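Local structure of uncharacterized protein YLR132C (Kluyveromyces marxianus, 6PFQ) at residues Leu12-Arg17 / Val94-Ser99; Pro129-Val134 / Val148-Leu153; Gly100-Tyr105 / Pro192-Asn197; Val61-Thr66 / Gly125-Val130. The protein is the Usb1 phosphodiesterase of the 2H superfamily, which probably acts as an exoribonuclease on U6 snRNA. All coordinates share one frame; numbering follows the deposited sequence.

Interaction 1 (Leu12-Arg17 / Val94-Ser99)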
loop_
_atom_site.group_PDB
_atom_site.type_symbol
_atom_site.label_atom_id
_atom_site.label_comp_id
_atom_site.label_asym_id
_atom_site.label_seq_id
_atom_site.Cartn_x
_atom_site.Cartn_y
_atom_site.Cartn_z
ATOM N N LEU A 12 -8.580 6.172 3.193
ATOM C CA LEU A 12 -8.844 5.031 4.065
ATOM C C LEU A 12 -7.751 3.986 3.900
ATOM O O LEU A 12 -7.293 3.748 2.784
ATOM C CB LEU A 12 -10.180 4.382 3.718
ATOM C CG LEU A 12 -11.287 5.284 4.260
ATOM C CD1 LEU A 12 -12.555 5.165 3.407
ATOM C CD2 LEU A 12 -11.537 4.934 5.721
ATOM N N PHE A 13 -7.352 3.340 4.997
ATOM C CA PHE A 13 -6.297 2.334 4.900
ATOM C C PHE A 13 -6.361 1.397 6.101
ATOM O O PHE A 13 -7.078 1.648 7.065
ATOM C CB PHE A 13 -4.901 2.971 4.824
ATOM C CG PHE A 13 -4.576 3.893 5.990
ATOM C CD1 PHE A 13 -5.060 5.196 6.024
ATOM C CD2 PHE A 13 -3.731 3.465 7.017
ATOM C CE1 PHE A 13 -4.724 6.057 7.094
ATOM C CE2 PHE A 13 -3.393 4.307 8.068
ATOM C CZ PHE A 13 -3.868 5.591 8.100
ATOM N N LEU A 14 -5.661 0.263 5.971
ATOM C CA LEU A 14 -5.384 -0.689 7.049
ATOM C C LEU A 14 -3.954 -0.474 7.510
ATOM O O LEU A 14 -3.060 -0.231 6.694
ATOM C CB LEU A 14 -5.511 -2.159 6.584
ATOM C CG LEU A 14 -6.801 -2.686 5.989
ATOM C CD1 LEU A 14 -6.704 -4.147 5.732
ATOM C CD2 LEU A 14 -7.934 -2.433 6.990
ATOM N N GLU A 15 -3.724 -0.578 8.805
ATOM C CA GLU A 15 -2.386 -0.421 9.372
ATOM C C GLU A 15 -1.882 -1.779 9.845
ATOM O O GLU A 15 -2.620 -2.509 10.523
ATOM C CB GLU A 15 -2.435 0.581 10.530
ATOM C CG GLU A 15 -1.168 0.740 11.268
ATOM C CD GLU A 15 -1.351 1.696 12.440
ATOM O OE1 GLU A 15 -1.280 2.919 12.210
ATOM O OE2 GLU A 15 -1.602 1.202 13.553
ATOM N N LEU A 16 -0.645 -2.123 9.467
ATOM C CA LEU A 16 -0.034 -3.436 9.720
ATOM C C LEU A 16 1.218 -3.241 10.572
ATOM O O LEU A 16 2.260 -2.801 10.072
ATOM C CB LEU A 16 0.339 -4.155 8.411
ATOM C CG LEU A 16 -0.718 -4.140 7.309
ATOM C CD1 LEU A 16 -0.124 -4.825 6.073
ATOM C CD2 LEU A 16 -1.982 -4.894 7.791
ATOM N N ARG A 17 1.125 -3.550 11.858
ATOM C CA ARG A 17 2.283 -3.448 12.733
ATOM C C ARG A 17 3.012 -4.781 12.724
ATOM O O ARG A 17 2.400 -5.820 12.981
ATOM C CB ARG A 17 1.856 -3.032 14.140
ATOM C CG ARG A 17 1.196 -1.626 14.167
ATOM C CD ARG A 17 0.595 -1.289 15.545
ATOM N NE ARG A 17 1.544 -1.649 16.590
ATOM C CZ ARG A 17 2.453 -0.804 17.078
ATOM N NH1 ARG A 17 2.520 0.441 16.617
ATOM N NH2 ARG A 17 3.298 -1.206 18.007
ATOM N N VAL A 94 -10.603 -8.323 9.489
ATOM C CA VAL A 94 -10.312 -8.786 8.136
ATOM C C VAL A 94 -8.895 -9.337 8.145
ATOM O O VAL A 94 -8.002 -8.771 8.803
ATOM C CB VAL A 94 -10.478 -7.672 7.093
ATOM C CG1 VAL A 94 -11.954 -7.283 6.950
ATOM C CG2 VAL A 94 -9.623 -6.482 7.446
ATOM N N PRO A 95 -8.657 -10.435 7.451
ATOM C CA PRO A 95 -7.305 -10.993 7.358
ATOM C C PRO A 95 -6.538 -10.286 6.253
ATOM O O PRO A 95 -7.106 -9.844 5.248
ATOM C CB PRO A 95 -7.563 -12.462 7.003
ATOM C CG PRO A 95 -8.847 -12.399 6.182
ATOM C CD PRO A 95 -9.664 -11.242 6.730
ATOM N N VAL A 96 -5.232 -10.140 6.465
ATOM C CA VAL A 96 -4.354 -9.637 5.420
ATOM C C VAL A 96 -3.254 -10.662 5.193
ATOM O O VAL A 96 -2.454 -10.954 6.094
ATOM C CB VAL A 96 -3.766 -8.260 5.762
ATOM C CG1 VAL A 96 -2.842 -7.817 4.655
ATOM C CG2 VAL A 96 -4.875 -7.237 5.910
ATOM N N ALA A 97 -3.178 -11.161 3.970
ATOM C CA ALA A 97 -2.119 -12.084 3.575
ATOM C C ALA A 97 -1.861 -11.806 2.107
ATOM O O ALA A 97 -2.647 -11.117 1.450
ATOM C CB ALA A 97 -2.512 -13.564 3.804
ATOM N N LEU A 98 -0.716 -12.271 1.618
ATOM C CA LEU A 98 -0.212 -11.874 0.305
ATOM C C LEU A 98 -0.088 -13.078 -0.623
ATOM O O LEU A 98 0.075 -14.217 -0.177
ATOM C CB LEU A 98 1.144 -11.193 0.446
ATOM C CG LEU A 98 0.997 -10.048 1.489
ATOM C CD1 LEU A 98 2.351 -9.677 2.015
ATOM C CD2 LEU A 98 0.215 -8.853 0.871
ATOM N N SER A 99 -0.157 -12.820 -1.922
ATOM C CA SER A 99 -0.045 -13.912 -2.868
ATOM C C SER A 99 0.726 -13.406 -4.077
ATOM O O SER A 99 0.692 -12.205 -4.386
ATOM C CB SER A 99 -1.469 -14.365 -3.238
ATOM O OG SER A 99 -1.440 -15.200 -4.321
#
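L14 and L16 on strand 12-16 meet V94 and V96 on strand 94-96 where the two axes come within 10.0 Å at an angle of 64° between their N-to-C directions. That separation is far too wide for backbone pairing, and no hydrogen bond passes between the segments; the nearest CA atoms, those of L16 and V96, are still 8.7 Å apart. The strands therefore touch through methyl groups alone. L14 and V96 each enter two of the three contacts: L14 CD1 lies 3.6 Å from V96 CG2 and 4.1 Å from V94 CG2. L14 and V96 reach past one another from opposite directions, whereas L14 and V94 meet at a slant. L16 adds its CD2, 4.2 Å from V96 CG2, so this one valine methyl is shared by two leucines. V96 presents that branch because CG1 is the one set anti to the backbone N (chi1 179°), which places CG2 beside the N and facing strand 12-16.

Strand 12-16 pairs with V61 and L59 of strand 59-68 through L14 and L16, while V94 pairs with C202, so the contact joins members of two different antiparallel sheets. C202 touches both L16 and V94, and L205 touches L14, extending the apolar cluster. All four touching residues are buried. With neither charge nor hydrogen bond to direct it, the sheet-to-sheet junction depends on how these branched side chains fit together.

Interaction 2 (Pro129-Val134 / Val148-Leu153)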
loop_
_atom_site.group_PDB
_atom_site.type_symbol
_atom_site.label_atom_id
_atom_site.label_comp_id
_atom_site.label_asym_id
_atom_site.label_seq_id
_atom_site.Cartn_x
_atom_site.Cartn_y
_atom_site.Cartn_z
ATOM N N PRO A 129 -16.518 -5.853 0.565
ATOM C CA PRO A 129 -17.624 -5.022 1.079
ATOM C C PRO A 129 -17.161 -3.659 1.565
ATOM O O PRO A 129 -17.930 -2.698 1.483
ATOM C CB PRO A 129 -18.224 -5.867 2.212
ATOM C CG PRO A 129 -17.641 -7.200 2.083
ATOM C CD PRO A 129 -16.358 -7.095 1.338
ATOM N N VAL A 130 -15.916 -3.548 2.052
ATOM C CA VAL A 130 -15.355 -2.248 2.413
ATOM C C VAL A 130 -15.160 -1.389 1.171
ATOM O O VAL A 130 -15.570 -0.228 1.131
ATOM C CB VAL A 130 -14.025 -2.440 3.172
ATOM C CG1 VAL A 130 -13.353 -1.102 3.475
ATOM C CG2 VAL A 130 -14.247 -3.263 4.452
ATOM N N LEU A 131 -14.511 -1.939 0.135
ATOM C CA LEU A 131 -14.331 -1.153 -1.083
ATOM C C LEU A 131 -15.676 -0.718 -1.656
ATOM O O LEU A 131 -15.803 0.391 -2.192
ATOM C CB LEU A 131 -13.544 -1.966 -2.113
ATOM C CG LEU A 131 -12.096 -2.277 -1.687
ATOM C CD1 LEU A 131 -11.403 -2.898 -2.893
ATOM C CD2 LEU A 131 -11.367 -1.035 -1.256
ATOM N N SER A 132 -16.692 -1.582 -1.552
ATOM C CA SER A 132 -17.999 -1.210 -2.086
ATOM C C SER A 132 -18.546 0.024 -1.393
ATOM O O SER A 132 -19.115 0.902 -2.045
ATOM C CB SER A 132 -18.982 -2.370 -1.961
ATOM O OG SER A 132 -18.626 -3.389 -2.867
ATOM N N ILE A 133 -18.367 0.114 -0.075
ATOM C CA ILE A 133 -18.799 1.296 0.662
ATOM C C ILE A 133 -18.033 2.531 0.204
ATOM O O ILE A 133 -18.621 3.603 -0.002
ATOM C CB ILE A 133 -18.620 1.053 2.173
ATOM C CG1 ILE A 133 -19.604 -0.026 2.646
ATOM C CG2 ILE A 133 -18.843 2.354 2.953
ATOM C CD1 ILE A 133 -19.199 -0.687 3.918
ATOM N N VAL A 134 -16.706 2.403 0.030
ATOM C CA VAL A 134 -15.907 3.533 -0.446
ATOM C C VAL A 134 -16.387 3.995 -1.815
ATOM O O VAL A 134 -16.544 5.200 -2.063
ATOM C CB VAL A 134 -14.401 3.175 -0.468
ATOM C CG1 VAL A 134 -13.579 4.377 -1.026
ATOM C CG2 VAL A 134 -13.922 2.807 0.942
ATOM N N VAL A 148 -7.890 2.934 -6.461
ATOM C CA VAL A 148 -7.669 1.793 -5.593
ATOM C C VAL A 148 -8.842 0.860 -5.810
ATOM O O VAL A 148 -9.991 1.313 -5.789
ATOM C CB VAL A 148 -7.560 2.219 -4.120
ATOM C CG1 VAL A 148 -7.651 1.015 -3.229
ATOM C CG2 VAL A 148 -6.272 3.000 -3.904
ATOM N N GLY A 149 -8.568 -0.424 -6.040
ATOM C CA GLY A 149 -9.656 -1.354 -6.259
ATOM C C GLY A 149 -9.219 -2.775 -6.000
ATOM O O GLY A 149 -8.047 -3.045 -5.738
ATOM N N LEU A 150 -10.177 -3.700 -6.127
ATOM C CA LEU A 150 -9.879 -5.107 -5.888
ATOM C C LEU A 150 -8.711 -5.577 -6.737
ATOM O O LEU A 150 -7.902 -6.398 -6.298
ATOM C CB LEU A 150 -11.104 -5.985 -6.193
ATOM C CG LEU A 150 -12.132 -6.142 -5.070
ATOM C CD1 LEU A 150 -13.349 -6.955 -5.548
ATOM C CD2 LEU A 150 -11.517 -6.784 -3.836
ATOM N N ASN A 151 -8.588 -5.043 -7.945
ATOM C CA ASN A 151 -7.551 -5.515 -8.839
ATOM C C ASN A 151 -6.159 -5.120 -8.392
ATOM O O ASN A 151 -5.200 -5.742 -8.852
ATOM C CB ASN A 151 -7.798 -4.950 -10.240
ATOM C CG ASN A 151 -7.603 -3.441 -10.294
ATOM O OD1 ASN A 151 -8.064 -2.717 -9.414
ATOM N ND2 ASN A 151 -6.919 -2.962 -11.334
ATOM N N ASN A 152 -5.999 -4.106 -7.521
ATOM C CA ASN A 152 -4.633 -3.696 -7.201
ATOM C C ASN A 152 -4.364 -3.595 -5.706
ATOM O O ASN A 152 -3.352 -3.014 -5.329
ATOM C CB ASN A 152 -4.242 -2.372 -7.889
ATOM C CG ASN A 152 -5.203 -1.204 -7.546
ATOM O OD1 ASN A 152 -5.747 -1.116 -6.424
ATOM N ND2 ASN A 152 -5.400 -0.301 -8.518
ATOM N N LEU A 153 -5.186 -4.206 -4.849
ATOM C CA LEU A 153 -4.861 -4.205 -3.422
ATOM C C LEU A 153 -3.491 -4.808 -3.201
ATOM O O LEU A 153 -3.202 -5.871 -3.742
ATOM C CB LEU A 153 -5.880 -5.009 -2.614
ATOM C CG LEU A 153 -7.278 -4.356 -2.555
ATOM C CD1 LEU A 153 -8.253 -5.386 -1.904
ATOM C CD2 LEU A 153 -7.196 -3.039 -1.750
#
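L131, on a turn of helix 129-134, faces G149 in the irregular segment 148-153, and their CA atoms, 7.0 Å apart, mark the nearest approach of the two backbones. One methyl carries the contact from the helix. L131 CD1 lies against the G149-L150 peptide, 3.6 Å from L150 N and 3.8 Å from G149 C. The same methyl has L150 CG 4.0 Å away and L153 CD1 at 4.1 Å, so backbone and two leucines together make a seat for it. L131 CG stands anti to the carbonyl carbon (chi1 -65°), which sends the side chain out toward the loop.

The seat is shaped by a type I turn, in which N152 N donates to G149 O over 2.9 Å. N152 accepts a second bond through its side chain: G149 N donates to N152 OD1 at 2.9 Å and nearly straight (168°), although the donor sits 35° above the plane of the amide carbonyl. The other end of that amide, ND2, bonds to P147 O, so the group is held at both ends. N152 is seen to bind UMP, and its own carbonyl O bonds to H154 ND1. The arrangement is thus a helix-packed loop leading into the second HxS motif, H154 to S156, of a 2H phosphodiesterase active site.

Interaction 3 (Gly100-Tyr105 / Pro192-Asn197)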
loop_
_atom_site.group_PDB
_atom_site.type_symbol
_atom_site.label_atom_id
_atom_site.label_comp_id
_atom_site.label_asym_id
_atom_site.label_seq_id
_atom_site.Cartn_x
_atom_site.Cartn_y
_atom_site.Cartn_z
ATOM N N GLY A 100 1.450 -14.309 -4.750
ATOM C CA GLY A 100 2.028 -13.927 -6.035
ATOM C C GLY A 100 3.398 -13.302 -5.864
ATOM O O GLY A 100 4.055 -13.440 -4.832
ATOM N N GLY A 101 3.852 -12.632 -6.927
ATOM C CA GLY A 101 5.212 -12.146 -7.003
ATOM C C GLY A 101 5.337 -10.653 -6.708
ATOM O O GLY A 101 4.386 -9.965 -6.327
ATOM N N TRP A 102 6.551 -10.156 -6.894
ATOM C CA TRP A 102 6.802 -8.734 -6.707
ATOM C C TRP A 102 6.046 -7.912 -7.728
ATOM O O TRP A 102 5.969 -8.277 -8.908
ATOM C CB TRP A 102 8.287 -8.421 -6.876
ATOM C CG TRP A 102 9.168 -8.900 -5.812
ATOM C CD1 TRP A 102 10.269 -9.719 -5.986
ATOM C CD2 TRP A 102 9.114 -8.589 -4.393
ATOM N NE1 TRP A 102 10.875 -9.920 -4.788
ATOM C CE2 TRP A 102 10.194 -9.258 -3.791
ATOM C CE3 TRP A 102 8.255 -7.823 -3.584
ATOM C CZ2 TRP A 102 10.450 -9.186 -2.407
ATOM C CZ3 TRP A 102 8.519 -7.726 -2.209
ATOM C CH2 TRP A 102 9.618 -8.411 -1.637
ATOM N N LEU A 103 5.522 -6.768 -7.268
ATOM C CA LEU A 103 4.928 -5.750 -8.114
ATOM C C LEU A 103 5.679 -4.445 -7.880
ATOM O O LEU A 103 6.268 -4.248 -6.822
ATOM C CB LEU A 103 3.462 -5.554 -7.779
ATOM C CG LEU A 103 2.642 -6.861 -7.709
ATOM C CD1 LEU A 103 1.262 -6.544 -7.197
ATOM C CD2 LEU A 103 2.537 -7.456 -9.104
ATOM N N VAL A 104 5.680 -3.557 -8.877
ATOM C CA VAL A 104 6.234 -2.216 -8.659
ATOM C C VAL A 104 5.161 -1.217 -9.045
ATOM O O VAL A 104 4.661 -1.255 -10.184
ATOM C CB VAL A 104 7.534 -1.952 -9.433
ATOM C CG1 VAL A 104 8.049 -0.533 -9.057
ATOM C CG2 VAL A 104 8.625 -3.035 -9.071
ATOM N N TYR A 105 4.729 -0.418 -8.069
ATOM C CA TYR A 105 3.722 0.635 -8.266
ATOM C C TYR A 105 4.370 2.008 -8.159
ATOM O O TYR A 105 5.125 2.253 -7.233
ATOM C CB TYR A 105 2.626 0.561 -7.207
ATOM C CG TYR A 105 1.653 -0.603 -7.382
ATOM C CD1 TYR A 105 0.687 -0.574 -8.374
ATOM C CD2 TYR A 105 1.713 -1.722 -6.544
ATOM C CE1 TYR A 105 -0.237 -1.630 -8.531
ATOM C CE2 TYR A 105 0.798 -2.773 -6.692
ATOM C CZ TYR A 105 -0.151 -2.724 -7.681
ATOM O OH TYR A 105 -1.040 -3.750 -7.823
ATOM N N PRO A 192 8.503 -16.982 -0.867
ATOM C CA PRO A 192 7.715 -17.921 -0.043
ATOM C C PRO A 192 7.848 -17.635 1.435
ATOM O O PRO A 192 6.856 -17.728 2.169
ATOM C CB PRO A 192 8.274 -19.298 -0.428
ATOM C CG PRO A 192 8.707 -19.104 -1.872
ATOM C CD PRO A 192 9.320 -17.680 -1.878
ATOM N N LEU A 193 9.064 -17.294 1.893
ATOM C CA LEU A 193 9.272 -16.923 3.288
ATOM C C LEU A 193 8.465 -15.676 3.646
ATOM O O LEU A 193 7.871 -15.590 4.727
ATOM C CB LEU A 193 10.769 -16.688 3.524
ATOM C CG LEU A 193 11.172 -16.123 4.886
ATOM C CD1 LEU A 193 11.115 -17.258 5.963
ATOM C CD2 LEU A 193 12.565 -15.494 4.830
ATOM N N LEU A 194 8.464 -14.673 2.761
ATOM C CA LEU A 194 7.694 -13.473 3.059
ATOM C C LEU A 194 6.211 -13.810 3.150
ATOM O O LEU A 194 5.541 -13.451 4.135
ATOM C CB LEU A 194 7.967 -12.406 1.991
ATOM C CG LEU A 194 7.228 -11.081 2.124
ATOM C CD1 LEU A 194 8.004 -10.010 1.351
ATOM C CD2 LEU A 194 5.806 -11.189 1.531
ATOM N N ARG A 195 5.668 -14.487 2.122
ATOM C CA ARG A 195 4.220 -14.750 2.130
ATOM C C ARG A 195 3.818 -15.612 3.329
ATOM O O ARG A 195 2.724 -15.450 3.871
ATOM C CB ARG A 195 3.776 -15.446 0.835
ATOM C CG ARG A 195 3.948 -14.546 -0.429
ATOM C CD ARG A 195 3.333 -15.191 -1.679
ATOM N NE ARG A 195 3.977 -16.459 -1.971
ATOM C CZ ARG A 195 4.838 -16.693 -2.961
ATOM N NH1 ARG A 195 5.170 -15.750 -3.808
ATOM N NH2 ARG A 195 5.372 -17.903 -3.096
ATOM N N ALA A 196 4.682 -16.531 3.766
ATOM C CA ALA A 196 4.273 -17.377 4.884
ATOM C C ALA A 196 4.196 -16.576 6.179
ATOM O O ALA A 196 3.424 -16.914 7.080
ATOM C CB ALA A 196 5.239 -18.567 5.031
ATOM N N ASN A 197 4.972 -15.506 6.299
ATOM C CA ASN A 197 5.113 -14.838 7.584
ATOM C C ASN A 197 4.469 -13.460 7.679
ATOM O O ASN A 197 4.191 -13.002 8.797
ATOM C CB ASN A 197 6.595 -14.693 7.903
ATOM C CG ASN A 197 7.195 -15.991 8.330
ATOM O OD1 ASN A 197 7.077 -16.359 9.490
ATOM N ND2 ASN A 197 7.801 -16.723 7.389
#
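W102 and L194 form the tight, buried half of this contact, and G100 with R195 the half nearer solvent. In the buried part, W102 CH2, the far corner of the indole six-membered ring, lies 3.8 Å from L194 CD1, and the two side chains cross at a slant. V29 and V33 of helix 20-39 and V183 of helix 169-186 also touch the indole, while its NE1 bonds to A187 O, so the ring is held both by packing and by its polar edge.

The fold bends here. At G100 and G101 the chain turns a corner between strand 94-99 and strand 102-106, both of which pair with strand 112-119, and helix 191-197 packs beside the corner. G100 adopts backbone angles in which a side chain would jam against the carbonyl O of S99.

On the looser side a single hydrogen bond reaches the corner: R195 NH1 donates to G100 O over 2.8 Å. It is bent, at 139° about the hydrogen, and the donor approaches from 46° above the carbonyl plane. A bend at chi3 (-61°) turns the guanidinium toward the carbonyl, while CD, placed by the earlier torsions, lies 3.7 Å from G100 N. A leucine in its place would probably leave the G100 carbonyl without this donor and the two segments joined only by the W102-L194 packing. G100 itself is exposed.

Interaction 4 (Val61-Thr66 / Gly125-Val130)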
loop_
_atom_site.group_PDB
_atom_site.type_symbol
_atom_site.label_atom_id
_atom_site.label_comp_id
_atom_site.label_asym_id
_atom_site.label_seq_id
_atom_site.Cartn_x
_atom_site.Cartn_y
_atom_site.Cartn_z
ATOM N N VAL A 61 -2.240 -1.130 3.942
ATOM C CA VAL A 61 -2.993 -1.443 2.720
ATOM C C VAL A 61 -3.872 -0.234 2.420
ATOM O O VAL A 61 -4.750 0.097 3.223
ATOM C CB VAL A 61 -3.861 -2.696 2.855
ATOM C CG1 VAL A 61 -4.642 -2.947 1.534
ATOM C CG2 VAL A 61 -3.054 -3.925 3.287
ATOM N N SER A 62 -3.641 0.424 1.286
ATOM C CA SER A 62 -4.541 1.496 0.851
ATOM C C SER A 62 -5.895 0.920 0.456
ATOM O O SER A 62 -5.967 -0.071 -0.280
ATOM C CB SER A 62 -3.947 2.244 -0.346
ATOM O OG SER A 62 -2.725 2.825 0.037
ATOM N N LEU A 63 -6.968 1.560 0.929
ATOM C CA LEU A 63 -8.337 1.137 0.660
ATOM C C LEU A 63 -9.134 2.174 -0.114
ATOM O O LEU A 63 -10.255 1.870 -0.547
ATOM C CB LEU A 63 -9.072 0.829 1.978
ATOM C CG LEU A 63 -8.460 -0.292 2.800
ATOM C CD1 LEU A 63 -9.193 -0.411 4.189
ATOM C CD2 LEU A 63 -8.557 -1.595 2.044
ATOM N N SER A 64 -8.591 3.374 -0.315
ATOM C CA SER A 64 -9.220 4.359 -1.189
ATOM C C SER A 64 -8.137 5.155 -1.895
ATOM O O SER A 64 -6.977 5.192 -1.457
ATOM C CB SER A 64 -10.135 5.326 -0.419
ATOM O OG SER A 64 -9.329 6.178 0.374
ATOM N N GLU A 65 -8.543 5.805 -2.988
ATOM C CA GLU A 65 -7.753 6.877 -3.565
ATOM C C GLU A 65 -7.698 8.059 -2.587
ATOM O O GLU A 65 -8.317 8.042 -1.519
ATOM C CB GLU A 65 -8.350 7.302 -4.914
ATOM C CG GLU A 65 -9.795 7.735 -4.822
ATOM C CD GLU A 65 -10.521 7.802 -6.157
ATOM O OE1 GLU A 65 -10.424 6.859 -6.974
ATOM O OE2 GLU A 65 -11.205 8.828 -6.387
ATOM N N THR A 66 -6.879 9.065 -2.920
ATOM C CA THR A 66 -6.889 10.329 -2.190
ATOM C C THR A 66 -8.199 11.021 -2.500
ATOM O O THR A 66 -8.429 11.434 -3.643
ATOM C CB THR A 66 -5.701 11.202 -2.587
ATOM O OG1 THR A 66 -4.495 10.578 -2.153
ATOM C CG2 THR A 66 -5.799 12.547 -1.919
ATOM N N GLY A 125 -11.241 -10.735 -1.062
ATOM C CA GLY A 125 -12.663 -11.034 -0.967
ATOM C C GLY A 125 -13.288 -10.459 0.288
ATOM O O GLY A 125 -14.397 -9.927 0.247
ATOM N N ARG A 126 -12.573 -10.539 1.416
ATOM C CA ARG A 126 -13.098 -9.972 2.657
ATOM C C ARG A 126 -13.093 -8.450 2.647
ATOM O O ARG A 126 -13.902 -7.835 3.347
ATOM C CB ARG A 126 -12.296 -10.476 3.851
ATOM C CG ARG A 126 -12.478 -11.969 4.108
ATOM C CD ARG A 126 -13.950 -12.318 4.339
ATOM N NE ARG A 126 -14.057 -13.612 5.016
ATOM C CZ ARG A 126 -15.047 -14.485 4.854
ATOM N NH1 ARG A 126 -16.034 -14.237 4.010
ATOM N NH2 ARG A 126 -15.039 -15.619 5.538
ATOM N N LEU A 127 -12.236 -7.819 1.846
ATOM C CA LEU A 127 -12.263 -6.373 1.754
ATOM C C LEU A 127 -13.269 -5.862 0.724
ATOM O O LEU A 127 -13.571 -4.660 0.705
ATOM C CB LEU A 127 -10.840 -5.850 1.423
ATOM C CG LEU A 127 -9.896 -5.850 2.621
ATOM C CD1 LEU A 127 -8.475 -5.576 2.176
ATOM C CD2 LEU A 127 -10.377 -4.750 3.613
ATOM N N LYS A 128 -13.780 -6.729 -0.143
ATOM C CA LYS A 128 -14.744 -6.273 -1.142
ATOM C C LYS A 128 -15.902 -5.472 -0.556
ATOM O O LYS A 128 -16.237 -4.422 -1.130
ATOM C CB LYS A 128 -15.279 -7.469 -1.940
ATOM C CG LYS A 128 -16.207 -7.050 -3.059
ATOM C CD LYS A 128 -16.553 -8.247 -3.937
ATOM C CE LYS A 128 -17.444 -7.836 -5.103
ATOM N NZ LYS A 128 -16.710 -6.972 -6.073
ATOM N N PRO A 129 -16.518 -5.853 0.565
ATOM C CA PRO A 129 -17.624 -5.022 1.079
ATOM C C PRO A 129 -17.161 -3.659 1.565
ATOM O O PRO A 129 -17.930 -2.698 1.483
ATOM C CB PRO A 129 -18.224 -5.867 2.212
ATOM C CG PRO A 129 -17.641 -7.200 2.083
ATOM C CD PRO A 129 -16.358 -7.095 1.338
ATOM N N VAL A 130 -15.916 -3.548 2.052
ATOM C CA VAL A 130 -15.355 -2.248 2.413
ATOM C C VAL A 130 -15.160 -1.389 1.171
ATOM O O VAL A 130 -15.570 -0.228 1.131
ATOM C CB VAL A 130 -14.025 -2.440 3.172
ATOM C CG1 VAL A 130 -13.353 -1.102 3.475
ATOM C CG2 VAL A 130 -14.247 -3.263 4.452
#
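L63 and L127 make the closest approach between segment 61-66 and helix 125-130. L63 CD2 lies 4.0 Å from L127 CD2 and just as near L127 CD1, so a single methyl of L63 sits against the forked end of L127, with the two side chains crossing at about a right angle. The other branch is used as well: L63 CD1 meets V130 CG1 at 4.3 Å, one helical turn further on. With CG anti to the carbonyl carbon (chi1 -61°), L63 directs its two methyls to two successive sites along the helix. The contact is purely apolar and fully buried, and the nearest backbones, at L63 and V130, stay 8.0 Å apart between CA atoms.

This is a helix laid against one face of an antiparallel sheet, in the lobe that carries the first HxS motif of the 2H superfamily, H60 to S62. S62, a residue seen to bind UMP, lies between V61 and L63, and its side chain takes no part in the packing against the helix.

In the next shell, L205 touches both L63 and V130, and L153 touches L127. L63 is held in the sheet by backbone pairing with L12 of strand 9-16. S64 braces the chain just beyond: its OG donates to E65 O over 2.8 Å and also accepts a hydrogen bond from L12 N. On the helix side, P129 lacks an N-H and coincides with a kink between the positions of L127 and V130, and L89 packs against both P129 and V130.

In the fold
Interactions 1 and 4 are core contacts, wholly apolar and buried, and they meet through neighbouring strands 9-16 and 59-68, where L14 CD2 is 3.7 Å from L63 CD1. Interaction 1 reaches across to the other sheet, while interaction 4 packs a helix onto its own. Interaction 2 uses the same helix, 121-137, as interaction 4, with centres 4 Å apart, but is only partly buried and sets a methyl against a peptide in a loop that carries a UMP-binding residue. Interaction 3 lies about 19 Å, centre to centre, from interaction 4; it alone has a hydrogen bond between its segments, at its solvent-facing corner.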